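Local coordinates for putative uncharacterized protein (Leishmania major, PDB 3M3I) that is of unknown function but belongs to the DUF985 family of the cupin superfamily, adopting a beta-barrel-like fold and assembling as a pair of subunits, at residues N51-F65 / S172-D186. Sequence-based numbering, arbitrary orientation.
Sequences NEEGNRRHAYTTIYF and SLVSCIVSPGFDYRD
The guanidinium of Arg57 is sandwiched: the carboxylate of Asp183 stacks over one face, CB of Asn55 lies against the opposite face, and Asp186 meets the edge in plane. This salt-bridge network closes one end of an antiparallel strand pair, 61-65 with 172-179, in the curled sheet of a cupin fold. Asp186 is gripped side-on, NE of Arg57 reaching OD2 at 2.7 Å on its syn lone pair and NH2 reaching OD1 at 3.2 Å in a nearly straight bond. The Arg57 chain gets there by bending at chi2 (-81°). Asp183 accepts instead from Arg185, whose NE and NH2 reach one oxygen each; these oxygens lie in the Arg185 guanidinium plane but are met from above the carboxylate plane. Arg57 NH1 and Arg185 NH2, both donors, come within 3.3 Å, and the carboxylates of Asp183 and Asp186 probably offset their charge. A water joins OD1 of Asp186 to Asn51, Glu53 and Asn55.

Just after the cis peptide bond before Pro180, Gly181 N donates to His58 O at 2.7 Å; on the strand side of it, the pairing runs in register from Thr61-Val178 to Phe65-Val174. On one face CB of Phe65 touches SG of Cys176 at 3.8 Å, the sulfur lying oblique to the ring, which also meets Trp84. The other face carries Thr62 beside Ile177 and meets the second subunit, where Ile177 packs on its own counterpart and Thr62 OG1 bonds to Gln147 of that subunit. With chi1 at 56°, OG1 of Thr61 sits between its backbone N and carbonyl carbon and accepts from Phe182 N at 2.7 Å.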
loop_
_atom_site.group_PDB
_atom_site.type_symbol
_atom_site.label_atom_id
_atom_site.label_comp_id
_atom_site.label_asym_id
_atom_site.label_seq_id
_atom_site.Cartn_x
_atom_site.Cartn_y
_atom_site.Cartn_z
ATOM N N ASN A 51 4.979 15.597 -11.451
ATOM C CA ASN A 51 5.837 14.434 -11.262
ATOM C C ASN A 51 7.346 14.755 -11.441
ATOM O O ASN A 51 7.740 15.908 -11.583
ATOM C CB ASN A 51 5.383 13.302 -12.201
ATOM C CG ASN A 51 5.675 13.611 -13.631
ATOM O OD1 ASN A 51 6.173 14.701 -13.934
ATOM N ND2 ASN A 51 5.391 12.669 -14.530
ATOM N N GLU A 52 8.191 13.730 -11.439
ATOM C CA GLU A 52 9.637 13.924 -11.578
ATOM C C GLU A 52 10.049 14.601 -12.888
ATOM O O GLU A 52 11.144 15.131 -12.970
ATOM C CB GLU A 52 10.381 12.582 -11.457
ATOM C CG GLU A 52 10.353 11.945 -10.055
ATOM C CD GLU A 52 9.086 11.147 -9.750
ATOM O OE1 GLU A 52 8.075 11.274 -10.493
ATOM O OE2 GLU A 52 9.105 10.398 -8.751
ATOM N N GLU A 53 9.186 14.566 -13.909
ATOM C CA GLU A 53 9.513 15.101 -15.247
ATOM C C GLU A 53 8.723 16.357 -15.618
ATOM O O GLU A 53 8.767 16.788 -16.759
ATOM C CB GLU A 53 9.283 14.025 -16.321
ATOM C CG GLU A 53 10.311 12.893 -16.337
ATOM C CD GLU A 53 9.835 11.648 -17.127
ATOM O OE1 GLU A 53 8.592 11.423 -17.240
ATOM O OE2 GLU A 53 10.713 10.897 -17.628
ATOM N N GLY A 54 8.002 16.938 -14.667
ATOM C CA GLY A 54 7.285 18.185 -14.906
ATOM C C GLY A 54 5.787 18.050 -15.156
ATOM O O GLY A 54 5.057 19.040 -15.080
ATOM N N ASN A 55 5.325 16.829 -15.423
ATOM C CA ASN A 55 3.963 16.586 -15.884
ATOM C C ASN A 55 2.924 16.480 -14.767
ATOM O O ASN A 55 3.210 15.972 -13.687
ATOM C CB ASN A 55 3.939 15.298 -16.699
ATOM C CG ASN A 55 4.921 15.318 -17.863
ATOM O OD1 ASN A 55 5.059 16.324 -18.555
ATOM N ND2 ASN A 55 5.586 14.195 -18.094
ATOM N N ARG A 56 1.708 16.932 -15.052
ATOM C CA ARG A 56 0.600 16.833 -14.101
ATOM C C ARG A 56 0.087 15.408 -14.003
ATOM O O ARG A 56 -0.289 14.788 -15.010
ATOM C CB ARG A 56 -0.555 17.762 -14.484
ATOM C CG ARG A 56 -0.163 19.229 -14.566
ATOM C CD ARG A 56 0.258 19.799 -13.226
ATOM N NE ARG A 56 -0.883 20.037 -12.348
ATOM C CZ ARG A 56 -0.787 20.511 -11.112
ATOM N NH1 ARG A 56 0.396 20.785 -10.600
ATOM N NH2 ARG A 56 -1.875 20.697 -10.381
ATOM N N ARG A 57 0.087 14.900 -12.773
ATOM C CA ARG A 57 -0.330 13.540 -12.462
ATOM C C ARG A 57 -1.134 13.580 -11.179
ATOM O O ARG A 57 -1.059 14.555 -10.426
ATOM C CB ARG A 57 0.885 12.665 -12.270
ATOM C CG ARG A 57 1.769 12.531 -13.499
ATOM C CD ARG A 57 1.229 11.515 -14.487
ATOM N NE ARG A 57 2.067 11.447 -15.686
ATOM C CZ ARG A 57 1.920 12.228 -16.760
ATOM N NH1 ARG A 57 0.960 13.144 -16.808
ATOM N NH2 ARG A 57 2.748 12.090 -17.796
ATOM N N HIS A 58 -1.931 12.552 -10.942
ATOM C CA HIS A 58 -2.573 12.371 -9.646
ATOM C C HIS A 58 -1.487 12.183 -8.576
ATOM O O HIS A 58 -0.442 11.595 -8.860
ATOM C CB HIS A 58 -3.498 11.141 -9.669
ATOM C CG HIS A 58 -4.641 11.265 -10.632
ATOM N ND1 HIS A 58 -4.607 10.735 -11.905
ATOM C CD2 HIS A 58 -5.837 11.886 -10.514
ATOM C CE1 HIS A 58 -5.744 11.018 -12.519
ATOM N NE2 HIS A 58 -6.507 11.716 -11.696
ATOM N N ALA A 59 -1.726 12.690 -7.366
ATOM C CA ALA A 59 -0.795 12.479 -6.261
ATOM C C ALA A 59 -0.370 11.019 -6.216
ATOM O O ALA A 59 0.815 10.713 -6.205
ATOM C CB ALA A 59 -1.412 12.885 -4.926
ATOM N N TYR A 60 -1.363 10.134 -6.183
ATOM C CA TYR A 60 -1.147 8.696 -6.225
ATOM C C TYR A 60 -2.253 8.026 -7.028
ATOM O O TYR A 60 -3.314 8.598 -7.242
ATOM C CB TYR A 60 -1.124 8.111 -4.818
ATOM C CG TYR A 60 -2.470 8.164 -4.133
ATOM C CD1 TYR A 60 -3.337 7.091 -4.173
ATOM C CD2 TYR A 60 -2.881 9.298 -3.460
ATOM C CE1 TYR A 60 -4.569 7.151 -3.566
ATOM C CE2 TYR A 60 -4.124 9.361 -2.844
ATOM C CZ TYR A 60 -4.963 8.282 -2.907
ATOM O OH TYR A 60 -6.193 8.339 -2.298
ATOM N N THR A 61 -1.969 6.809 -7.464
ATOM C CA THR A 61 -2.925 5.913 -8.073
ATOM C C THR A 61 -2.623 4.566 -7.456
ATOM O O THR A 61 -1.476 4.291 -7.140
ATOM C CB THR A 61 -2.763 5.853 -9.608
ATOM O OG1 THR A 61 -1.430 5.485 -9.944
ATOM C CG2 THR A 61 -3.073 7.204 -10.261
ATOM N N THR A 62 -3.646 3.739 -7.241
ATOM C CA THR A 62 -3.439 2.400 -6.650
ATOM C C THR A 62 -4.101 1.331 -7.497
ATOM O O THR A 62 -5.003 1.624 -8.288
ATOM C CB THR A 62 -3.992 2.256 -5.194
ATOM O OG1 THR A 62 -5.370 1.878 -5.244
ATOM C CG2 THR A 62 -3.841 3.543 -4.384
ATOM N N ILE A 63 -3.641 0.092 -7.318
ATOM C CA ILE A 63 -4.192 -1.066 -8.022
ATOM C C ILE A 63 -4.047 -2.333 -7.202
ATOM O O ILE A 63 -3.244 -2.406 -6.291
ATOM C CB ILE A 63 -3.503 -1.321 -9.394
ATOM C CG1 ILE A 63 -2.049 -1.741 -9.223
ATOM C CG2 ILE A 63 -3.567 -0.093 -10.301
ATOM C CD1 ILE A 63 -1.437 -2.309 -10.490
ATOM N N TYR A 64 -4.871 -3.323 -7.529
ATOM C CA TYR A 64 -4.646 -4.690 -7.122
ATOM C C TYR A 64 -3.849 -5.367 -8.240
ATOM O O TYR A 64 -4.196 -5.247 -9.395
ATOM C CB TYR A 64 -5.961 -5.401 -6.954
ATOM C CG TYR A 64 -6.777 -5.022 -5.737
ATOM C CD1 TYR A 64 -6.322 -5.297 -4.450
ATOM C CD2 TYR A 64 -8.025 -4.449 -5.874
ATOM C CE1 TYR A 64 -7.091 -4.986 -3.340
ATOM C CE2 TYR A 64 -8.791 -4.131 -4.775
ATOM C CZ TYR A 64 -8.329 -4.404 -3.514
ATOM O OH TYR A 64 -9.109 -4.091 -2.422
ATOM N N PHE A 65 -2.774 -6.063 -7.904
ATOM C CA PHE A 65 -1.999 -6.778 -8.905
ATOM C C PHE A 65 -1.822 -8.238 -8.515
ATOM O O PHE A 65 -1.358 -8.524 -7.422
ATOM C CB PHE A 65 -0.633 -6.120 -9.097
ATOM C CG PHE A 65 0.167 -6.740 -10.187
ATOM C CD1 PHE A 65 -0.084 -6.426 -11.512
ATOM C CD2 PHE A 65 1.142 -7.672 -9.902
ATOM C CE1 PHE A 65 0.645 -7.012 -12.530
ATOM C CE2 PHE A 65 1.879 -8.260 -10.916
ATOM C CZ PHE A 65 1.623 -7.933 -12.233
ATOM N N SER A 172 0.278 -14.895 -6.512
ATOM C CA SER A 172 0.575 -13.919 -5.480
ATOM C C SER A 172 -0.230 -12.666 -5.724
ATOM O O SER A 172 -0.071 -12.041 -6.764
ATOM C CB SER A 172 2.045 -13.569 -5.506
ATOM O OG SER A 172 2.317 -12.569 -4.546
ATOM N N LEU A 173 -1.092 -12.306 -4.775
ATOM C CA LEU A 173 -1.897 -11.091 -4.873
ATOM C C LEU A 173 -1.256 -9.970 -4.036
ATOM O O LEU A 173 -0.867 -10.180 -2.890
ATOM C CB LEU A 173 -3.320 -11.367 -4.394
ATOM C CG LEU A 173 -4.302 -10.193 -4.249
ATOM C CD1 LEU A 173 -4.578 -9.515 -5.576
ATOM C CD2 LEU A 173 -5.601 -10.668 -3.611
ATOM N N VAL A 174 -1.143 -8.788 -4.621
ATOM C CA VAL A 174 -0.618 -7.629 -3.920
ATOM C C VAL A 174 -1.473 -6.411 -4.241
ATOM O O VAL A 174 -2.391 -6.476 -5.053
ATOM C CB VAL A 174 0.881 -7.310 -4.312
ATOM C CG1 VAL A 174 1.816 -8.409 -3.887
ATOM C CG2 VAL A 174 1.024 -7.039 -5.806
ATOM N N SER A 175 -1.162 -5.309 -3.571
ATOM C CA SER A 175 -1.582 -3.994 -4.000
ATOM C C SER A 175 -0.337 -3.232 -4.401
ATOM O O SER A 175 0.711 -3.409 -3.792
ATOM C CB SER A 175 -2.313 -3.262 -2.881
ATOM O OG SER A 175 -3.564 -3.848 -2.633
ATOM N N CYS A 176 -0.458 -2.408 -5.444
ATOM C CA CYS A 176 0.597 -1.499 -5.849
ATOM C C CYS A 176 0.110 -0.056 -5.778
ATOM O O CYS A 176 -1.019 0.248 -6.155
ATOM C CB CYS A 176 1.052 -1.812 -7.265
ATOM S SG CYS A 176 1.581 -3.499 -7.526
ATOM N N ILE A 177 0.972 0.840 -5.307
ATOM C CA ILE A 177 0.668 2.276 -5.309
ATOM C C ILE A 177 1.778 2.997 -6.049
ATOM O O ILE A 177 2.923 2.862 -5.678
ATOM C CB ILE A 177 0.558 2.818 -3.869
ATOM C CG1 ILE A 177 -0.435 1.983 -3.068
ATOM C CG2 ILE A 177 0.117 4.265 -3.844
ATOM C CD1 ILE A 177 -0.418 2.336 -1.608
ATOM N N VAL A 178 1.446 3.722 -7.113
ATOM C CA VAL A 178 2.424 4.558 -7.799
ATOM C C VAL A 178 2.190 6.003 -7.387
ATOM O O VAL A 178 1.060 6.466 -7.408
ATOM C CB VAL A 178 2.346 4.412 -9.332
ATOM C CG1 VAL A 178 3.542 5.093 -9.985
ATOM C CG2 VAL A 178 2.284 2.948 -9.730
ATOM N N SER A 179 3.252 6.686 -6.957
ATOM C CA SER A 179 3.171 8.091 -6.516
ATOM C C SER A 179 4.472 8.861 -6.751
ATOM O O SER A 179 5.530 8.466 -6.241
ATOM C CB SER A 179 2.820 8.192 -5.038
ATOM O OG SER A 179 2.938 9.533 -4.585
ATOM N N PRO A 180 4.397 9.974 -7.513
ATOM C CA PRO A 180 3.212 10.504 -8.187
ATOM C C PRO A 180 2.602 9.507 -9.191
ATOM O O PRO A 180 3.286 8.612 -9.668
ATOM C CB PRO A 180 3.747 11.771 -8.875
ATOM C CG PRO A 180 4.887 12.180 -8.053
ATOM C CD PRO A 180 5.538 10.903 -7.641
ATOM N N GLY A 181 1.322 9.686 -9.504
ATOM C CA GLY A 181 0.470 8.616 -10.023
ATOM C C GLY A 181 0.847 7.997 -11.353
ATOM O O GLY A 181 1.614 8.568 -12.137
ATOM N N PHE A 182 0.282 6.821 -11.608
ATOM C CA PHE A 182 0.486 6.118 -12.864
ATOM C C PHE A 182 -0.249 6.791 -14.048
ATOM O O PHE A 182 -1.373 7.292 -13.921
ATOM C CB PHE A 182 0.040 4.649 -12.709
ATOM C CG PHE A 182 0.269 3.821 -13.929
ATOM C CD1 PHE A 182 1.468 3.183 -14.134
ATOM C CD2 PHE A 182 -0.712 3.682 -14.876
ATOM C CE1 PHE A 182 1.681 2.429 -15.262
ATOM C CE2 PHE A 182 -0.493 2.933 -16.000
ATOM C CZ PHE A 182 0.704 2.313 -16.188
ATOM N N ASP A 183 0.418 6.785 -15.200
ATOM C CA ASP A 183 -0.131 7.287 -16.443
ATOM C C ASP A 183 0.586 6.503 -17.528
ATOM O O ASP A 183 1.811 6.408 -17.516
ATOM C CB ASP A 183 0.110 8.801 -16.574
ATOM C CG ASP A 183 -0.627 9.431 -17.770
ATOM O OD1 ASP A 183 -1.449 10.341 -17.555
ATOM O OD2 ASP A 183 -0.377 9.034 -18.938
ATOM N N TYR A 184 -0.168 5.914 -18.457
ATOM C CA TYR A 184 0.447 5.097 -19.511
ATOM C C TYR A 184 1.421 5.907 -20.376
ATOM O O TYR A 184 2.273 5.327 -21.048
ATOM C CB TYR A 184 -0.611 4.403 -20.371
ATOM C CG TYR A 184 -1.148 3.117 -19.773
ATOM C CD1 TYR A 184 -0.389 1.964 -19.762
ATOM C CD2 TYR A 184 -2.427 3.060 -19.218
ATOM C CE1 TYR A 184 -0.890 0.773 -19.215
ATOM C CE2 TYR A 184 -2.936 1.880 -18.657
ATOM C CZ TYR A 184 -2.167 0.748 -18.664
ATOM O OH TYR A 184 -2.664 -0.416 -18.116
ATOM N N ARG A 185 1.345 7.242 -20.329
ATOM C CA ARG A 185 2.341 8.039 -21.019
ATOM C C ARG A 185 3.731 7.807 -20.430
ATOM O O ARG A 185 4.715 7.982 -21.139
ATOM C CB ARG A 185 1.964 9.513 -21.049
ATOM C CG ARG A 185 0.855 9.834 -22.048
ATOM C CD ARG A 185 0.375 11.263 -21.976
ATOM N NE ARG A 185 -0.241 11.575 -20.691
ATOM C CZ ARG A 185 -0.867 12.719 -20.386
ATOM N NH1 ARG A 185 -1.015 13.689 -21.283
ATOM N NH2 ARG A 185 -1.379 12.879 -19.169
ATOM N N ASP A 186 3.798 7.383 -19.158
ATOM C CA ASP A 186 5.050 7.048 -18.465
ATOM C C ASP A 186 5.341 5.535 -18.388
ATOM O O ASP A 186 6.174 5.091 -17.581
ATOM C CB ASP A 186 4.982 7.570 -17.028
ATOM C CG ASP A 186 4.513 8.994 -16.947
ATOM O OD1 ASP A 186 4.982 9.794 -17.751
ATOM O OD2 ASP A 186 3.689 9.327 -16.071
HETATM O O HOH W 1 6.084 11.968 -16.875
HETATM O O HOH W 2 4.163 10.113 -12.496
HETATM O O HOH W 3 8.126 8.803 -6.798
HETATM O O HOH W 4 -1.884 10.246 -12.909
#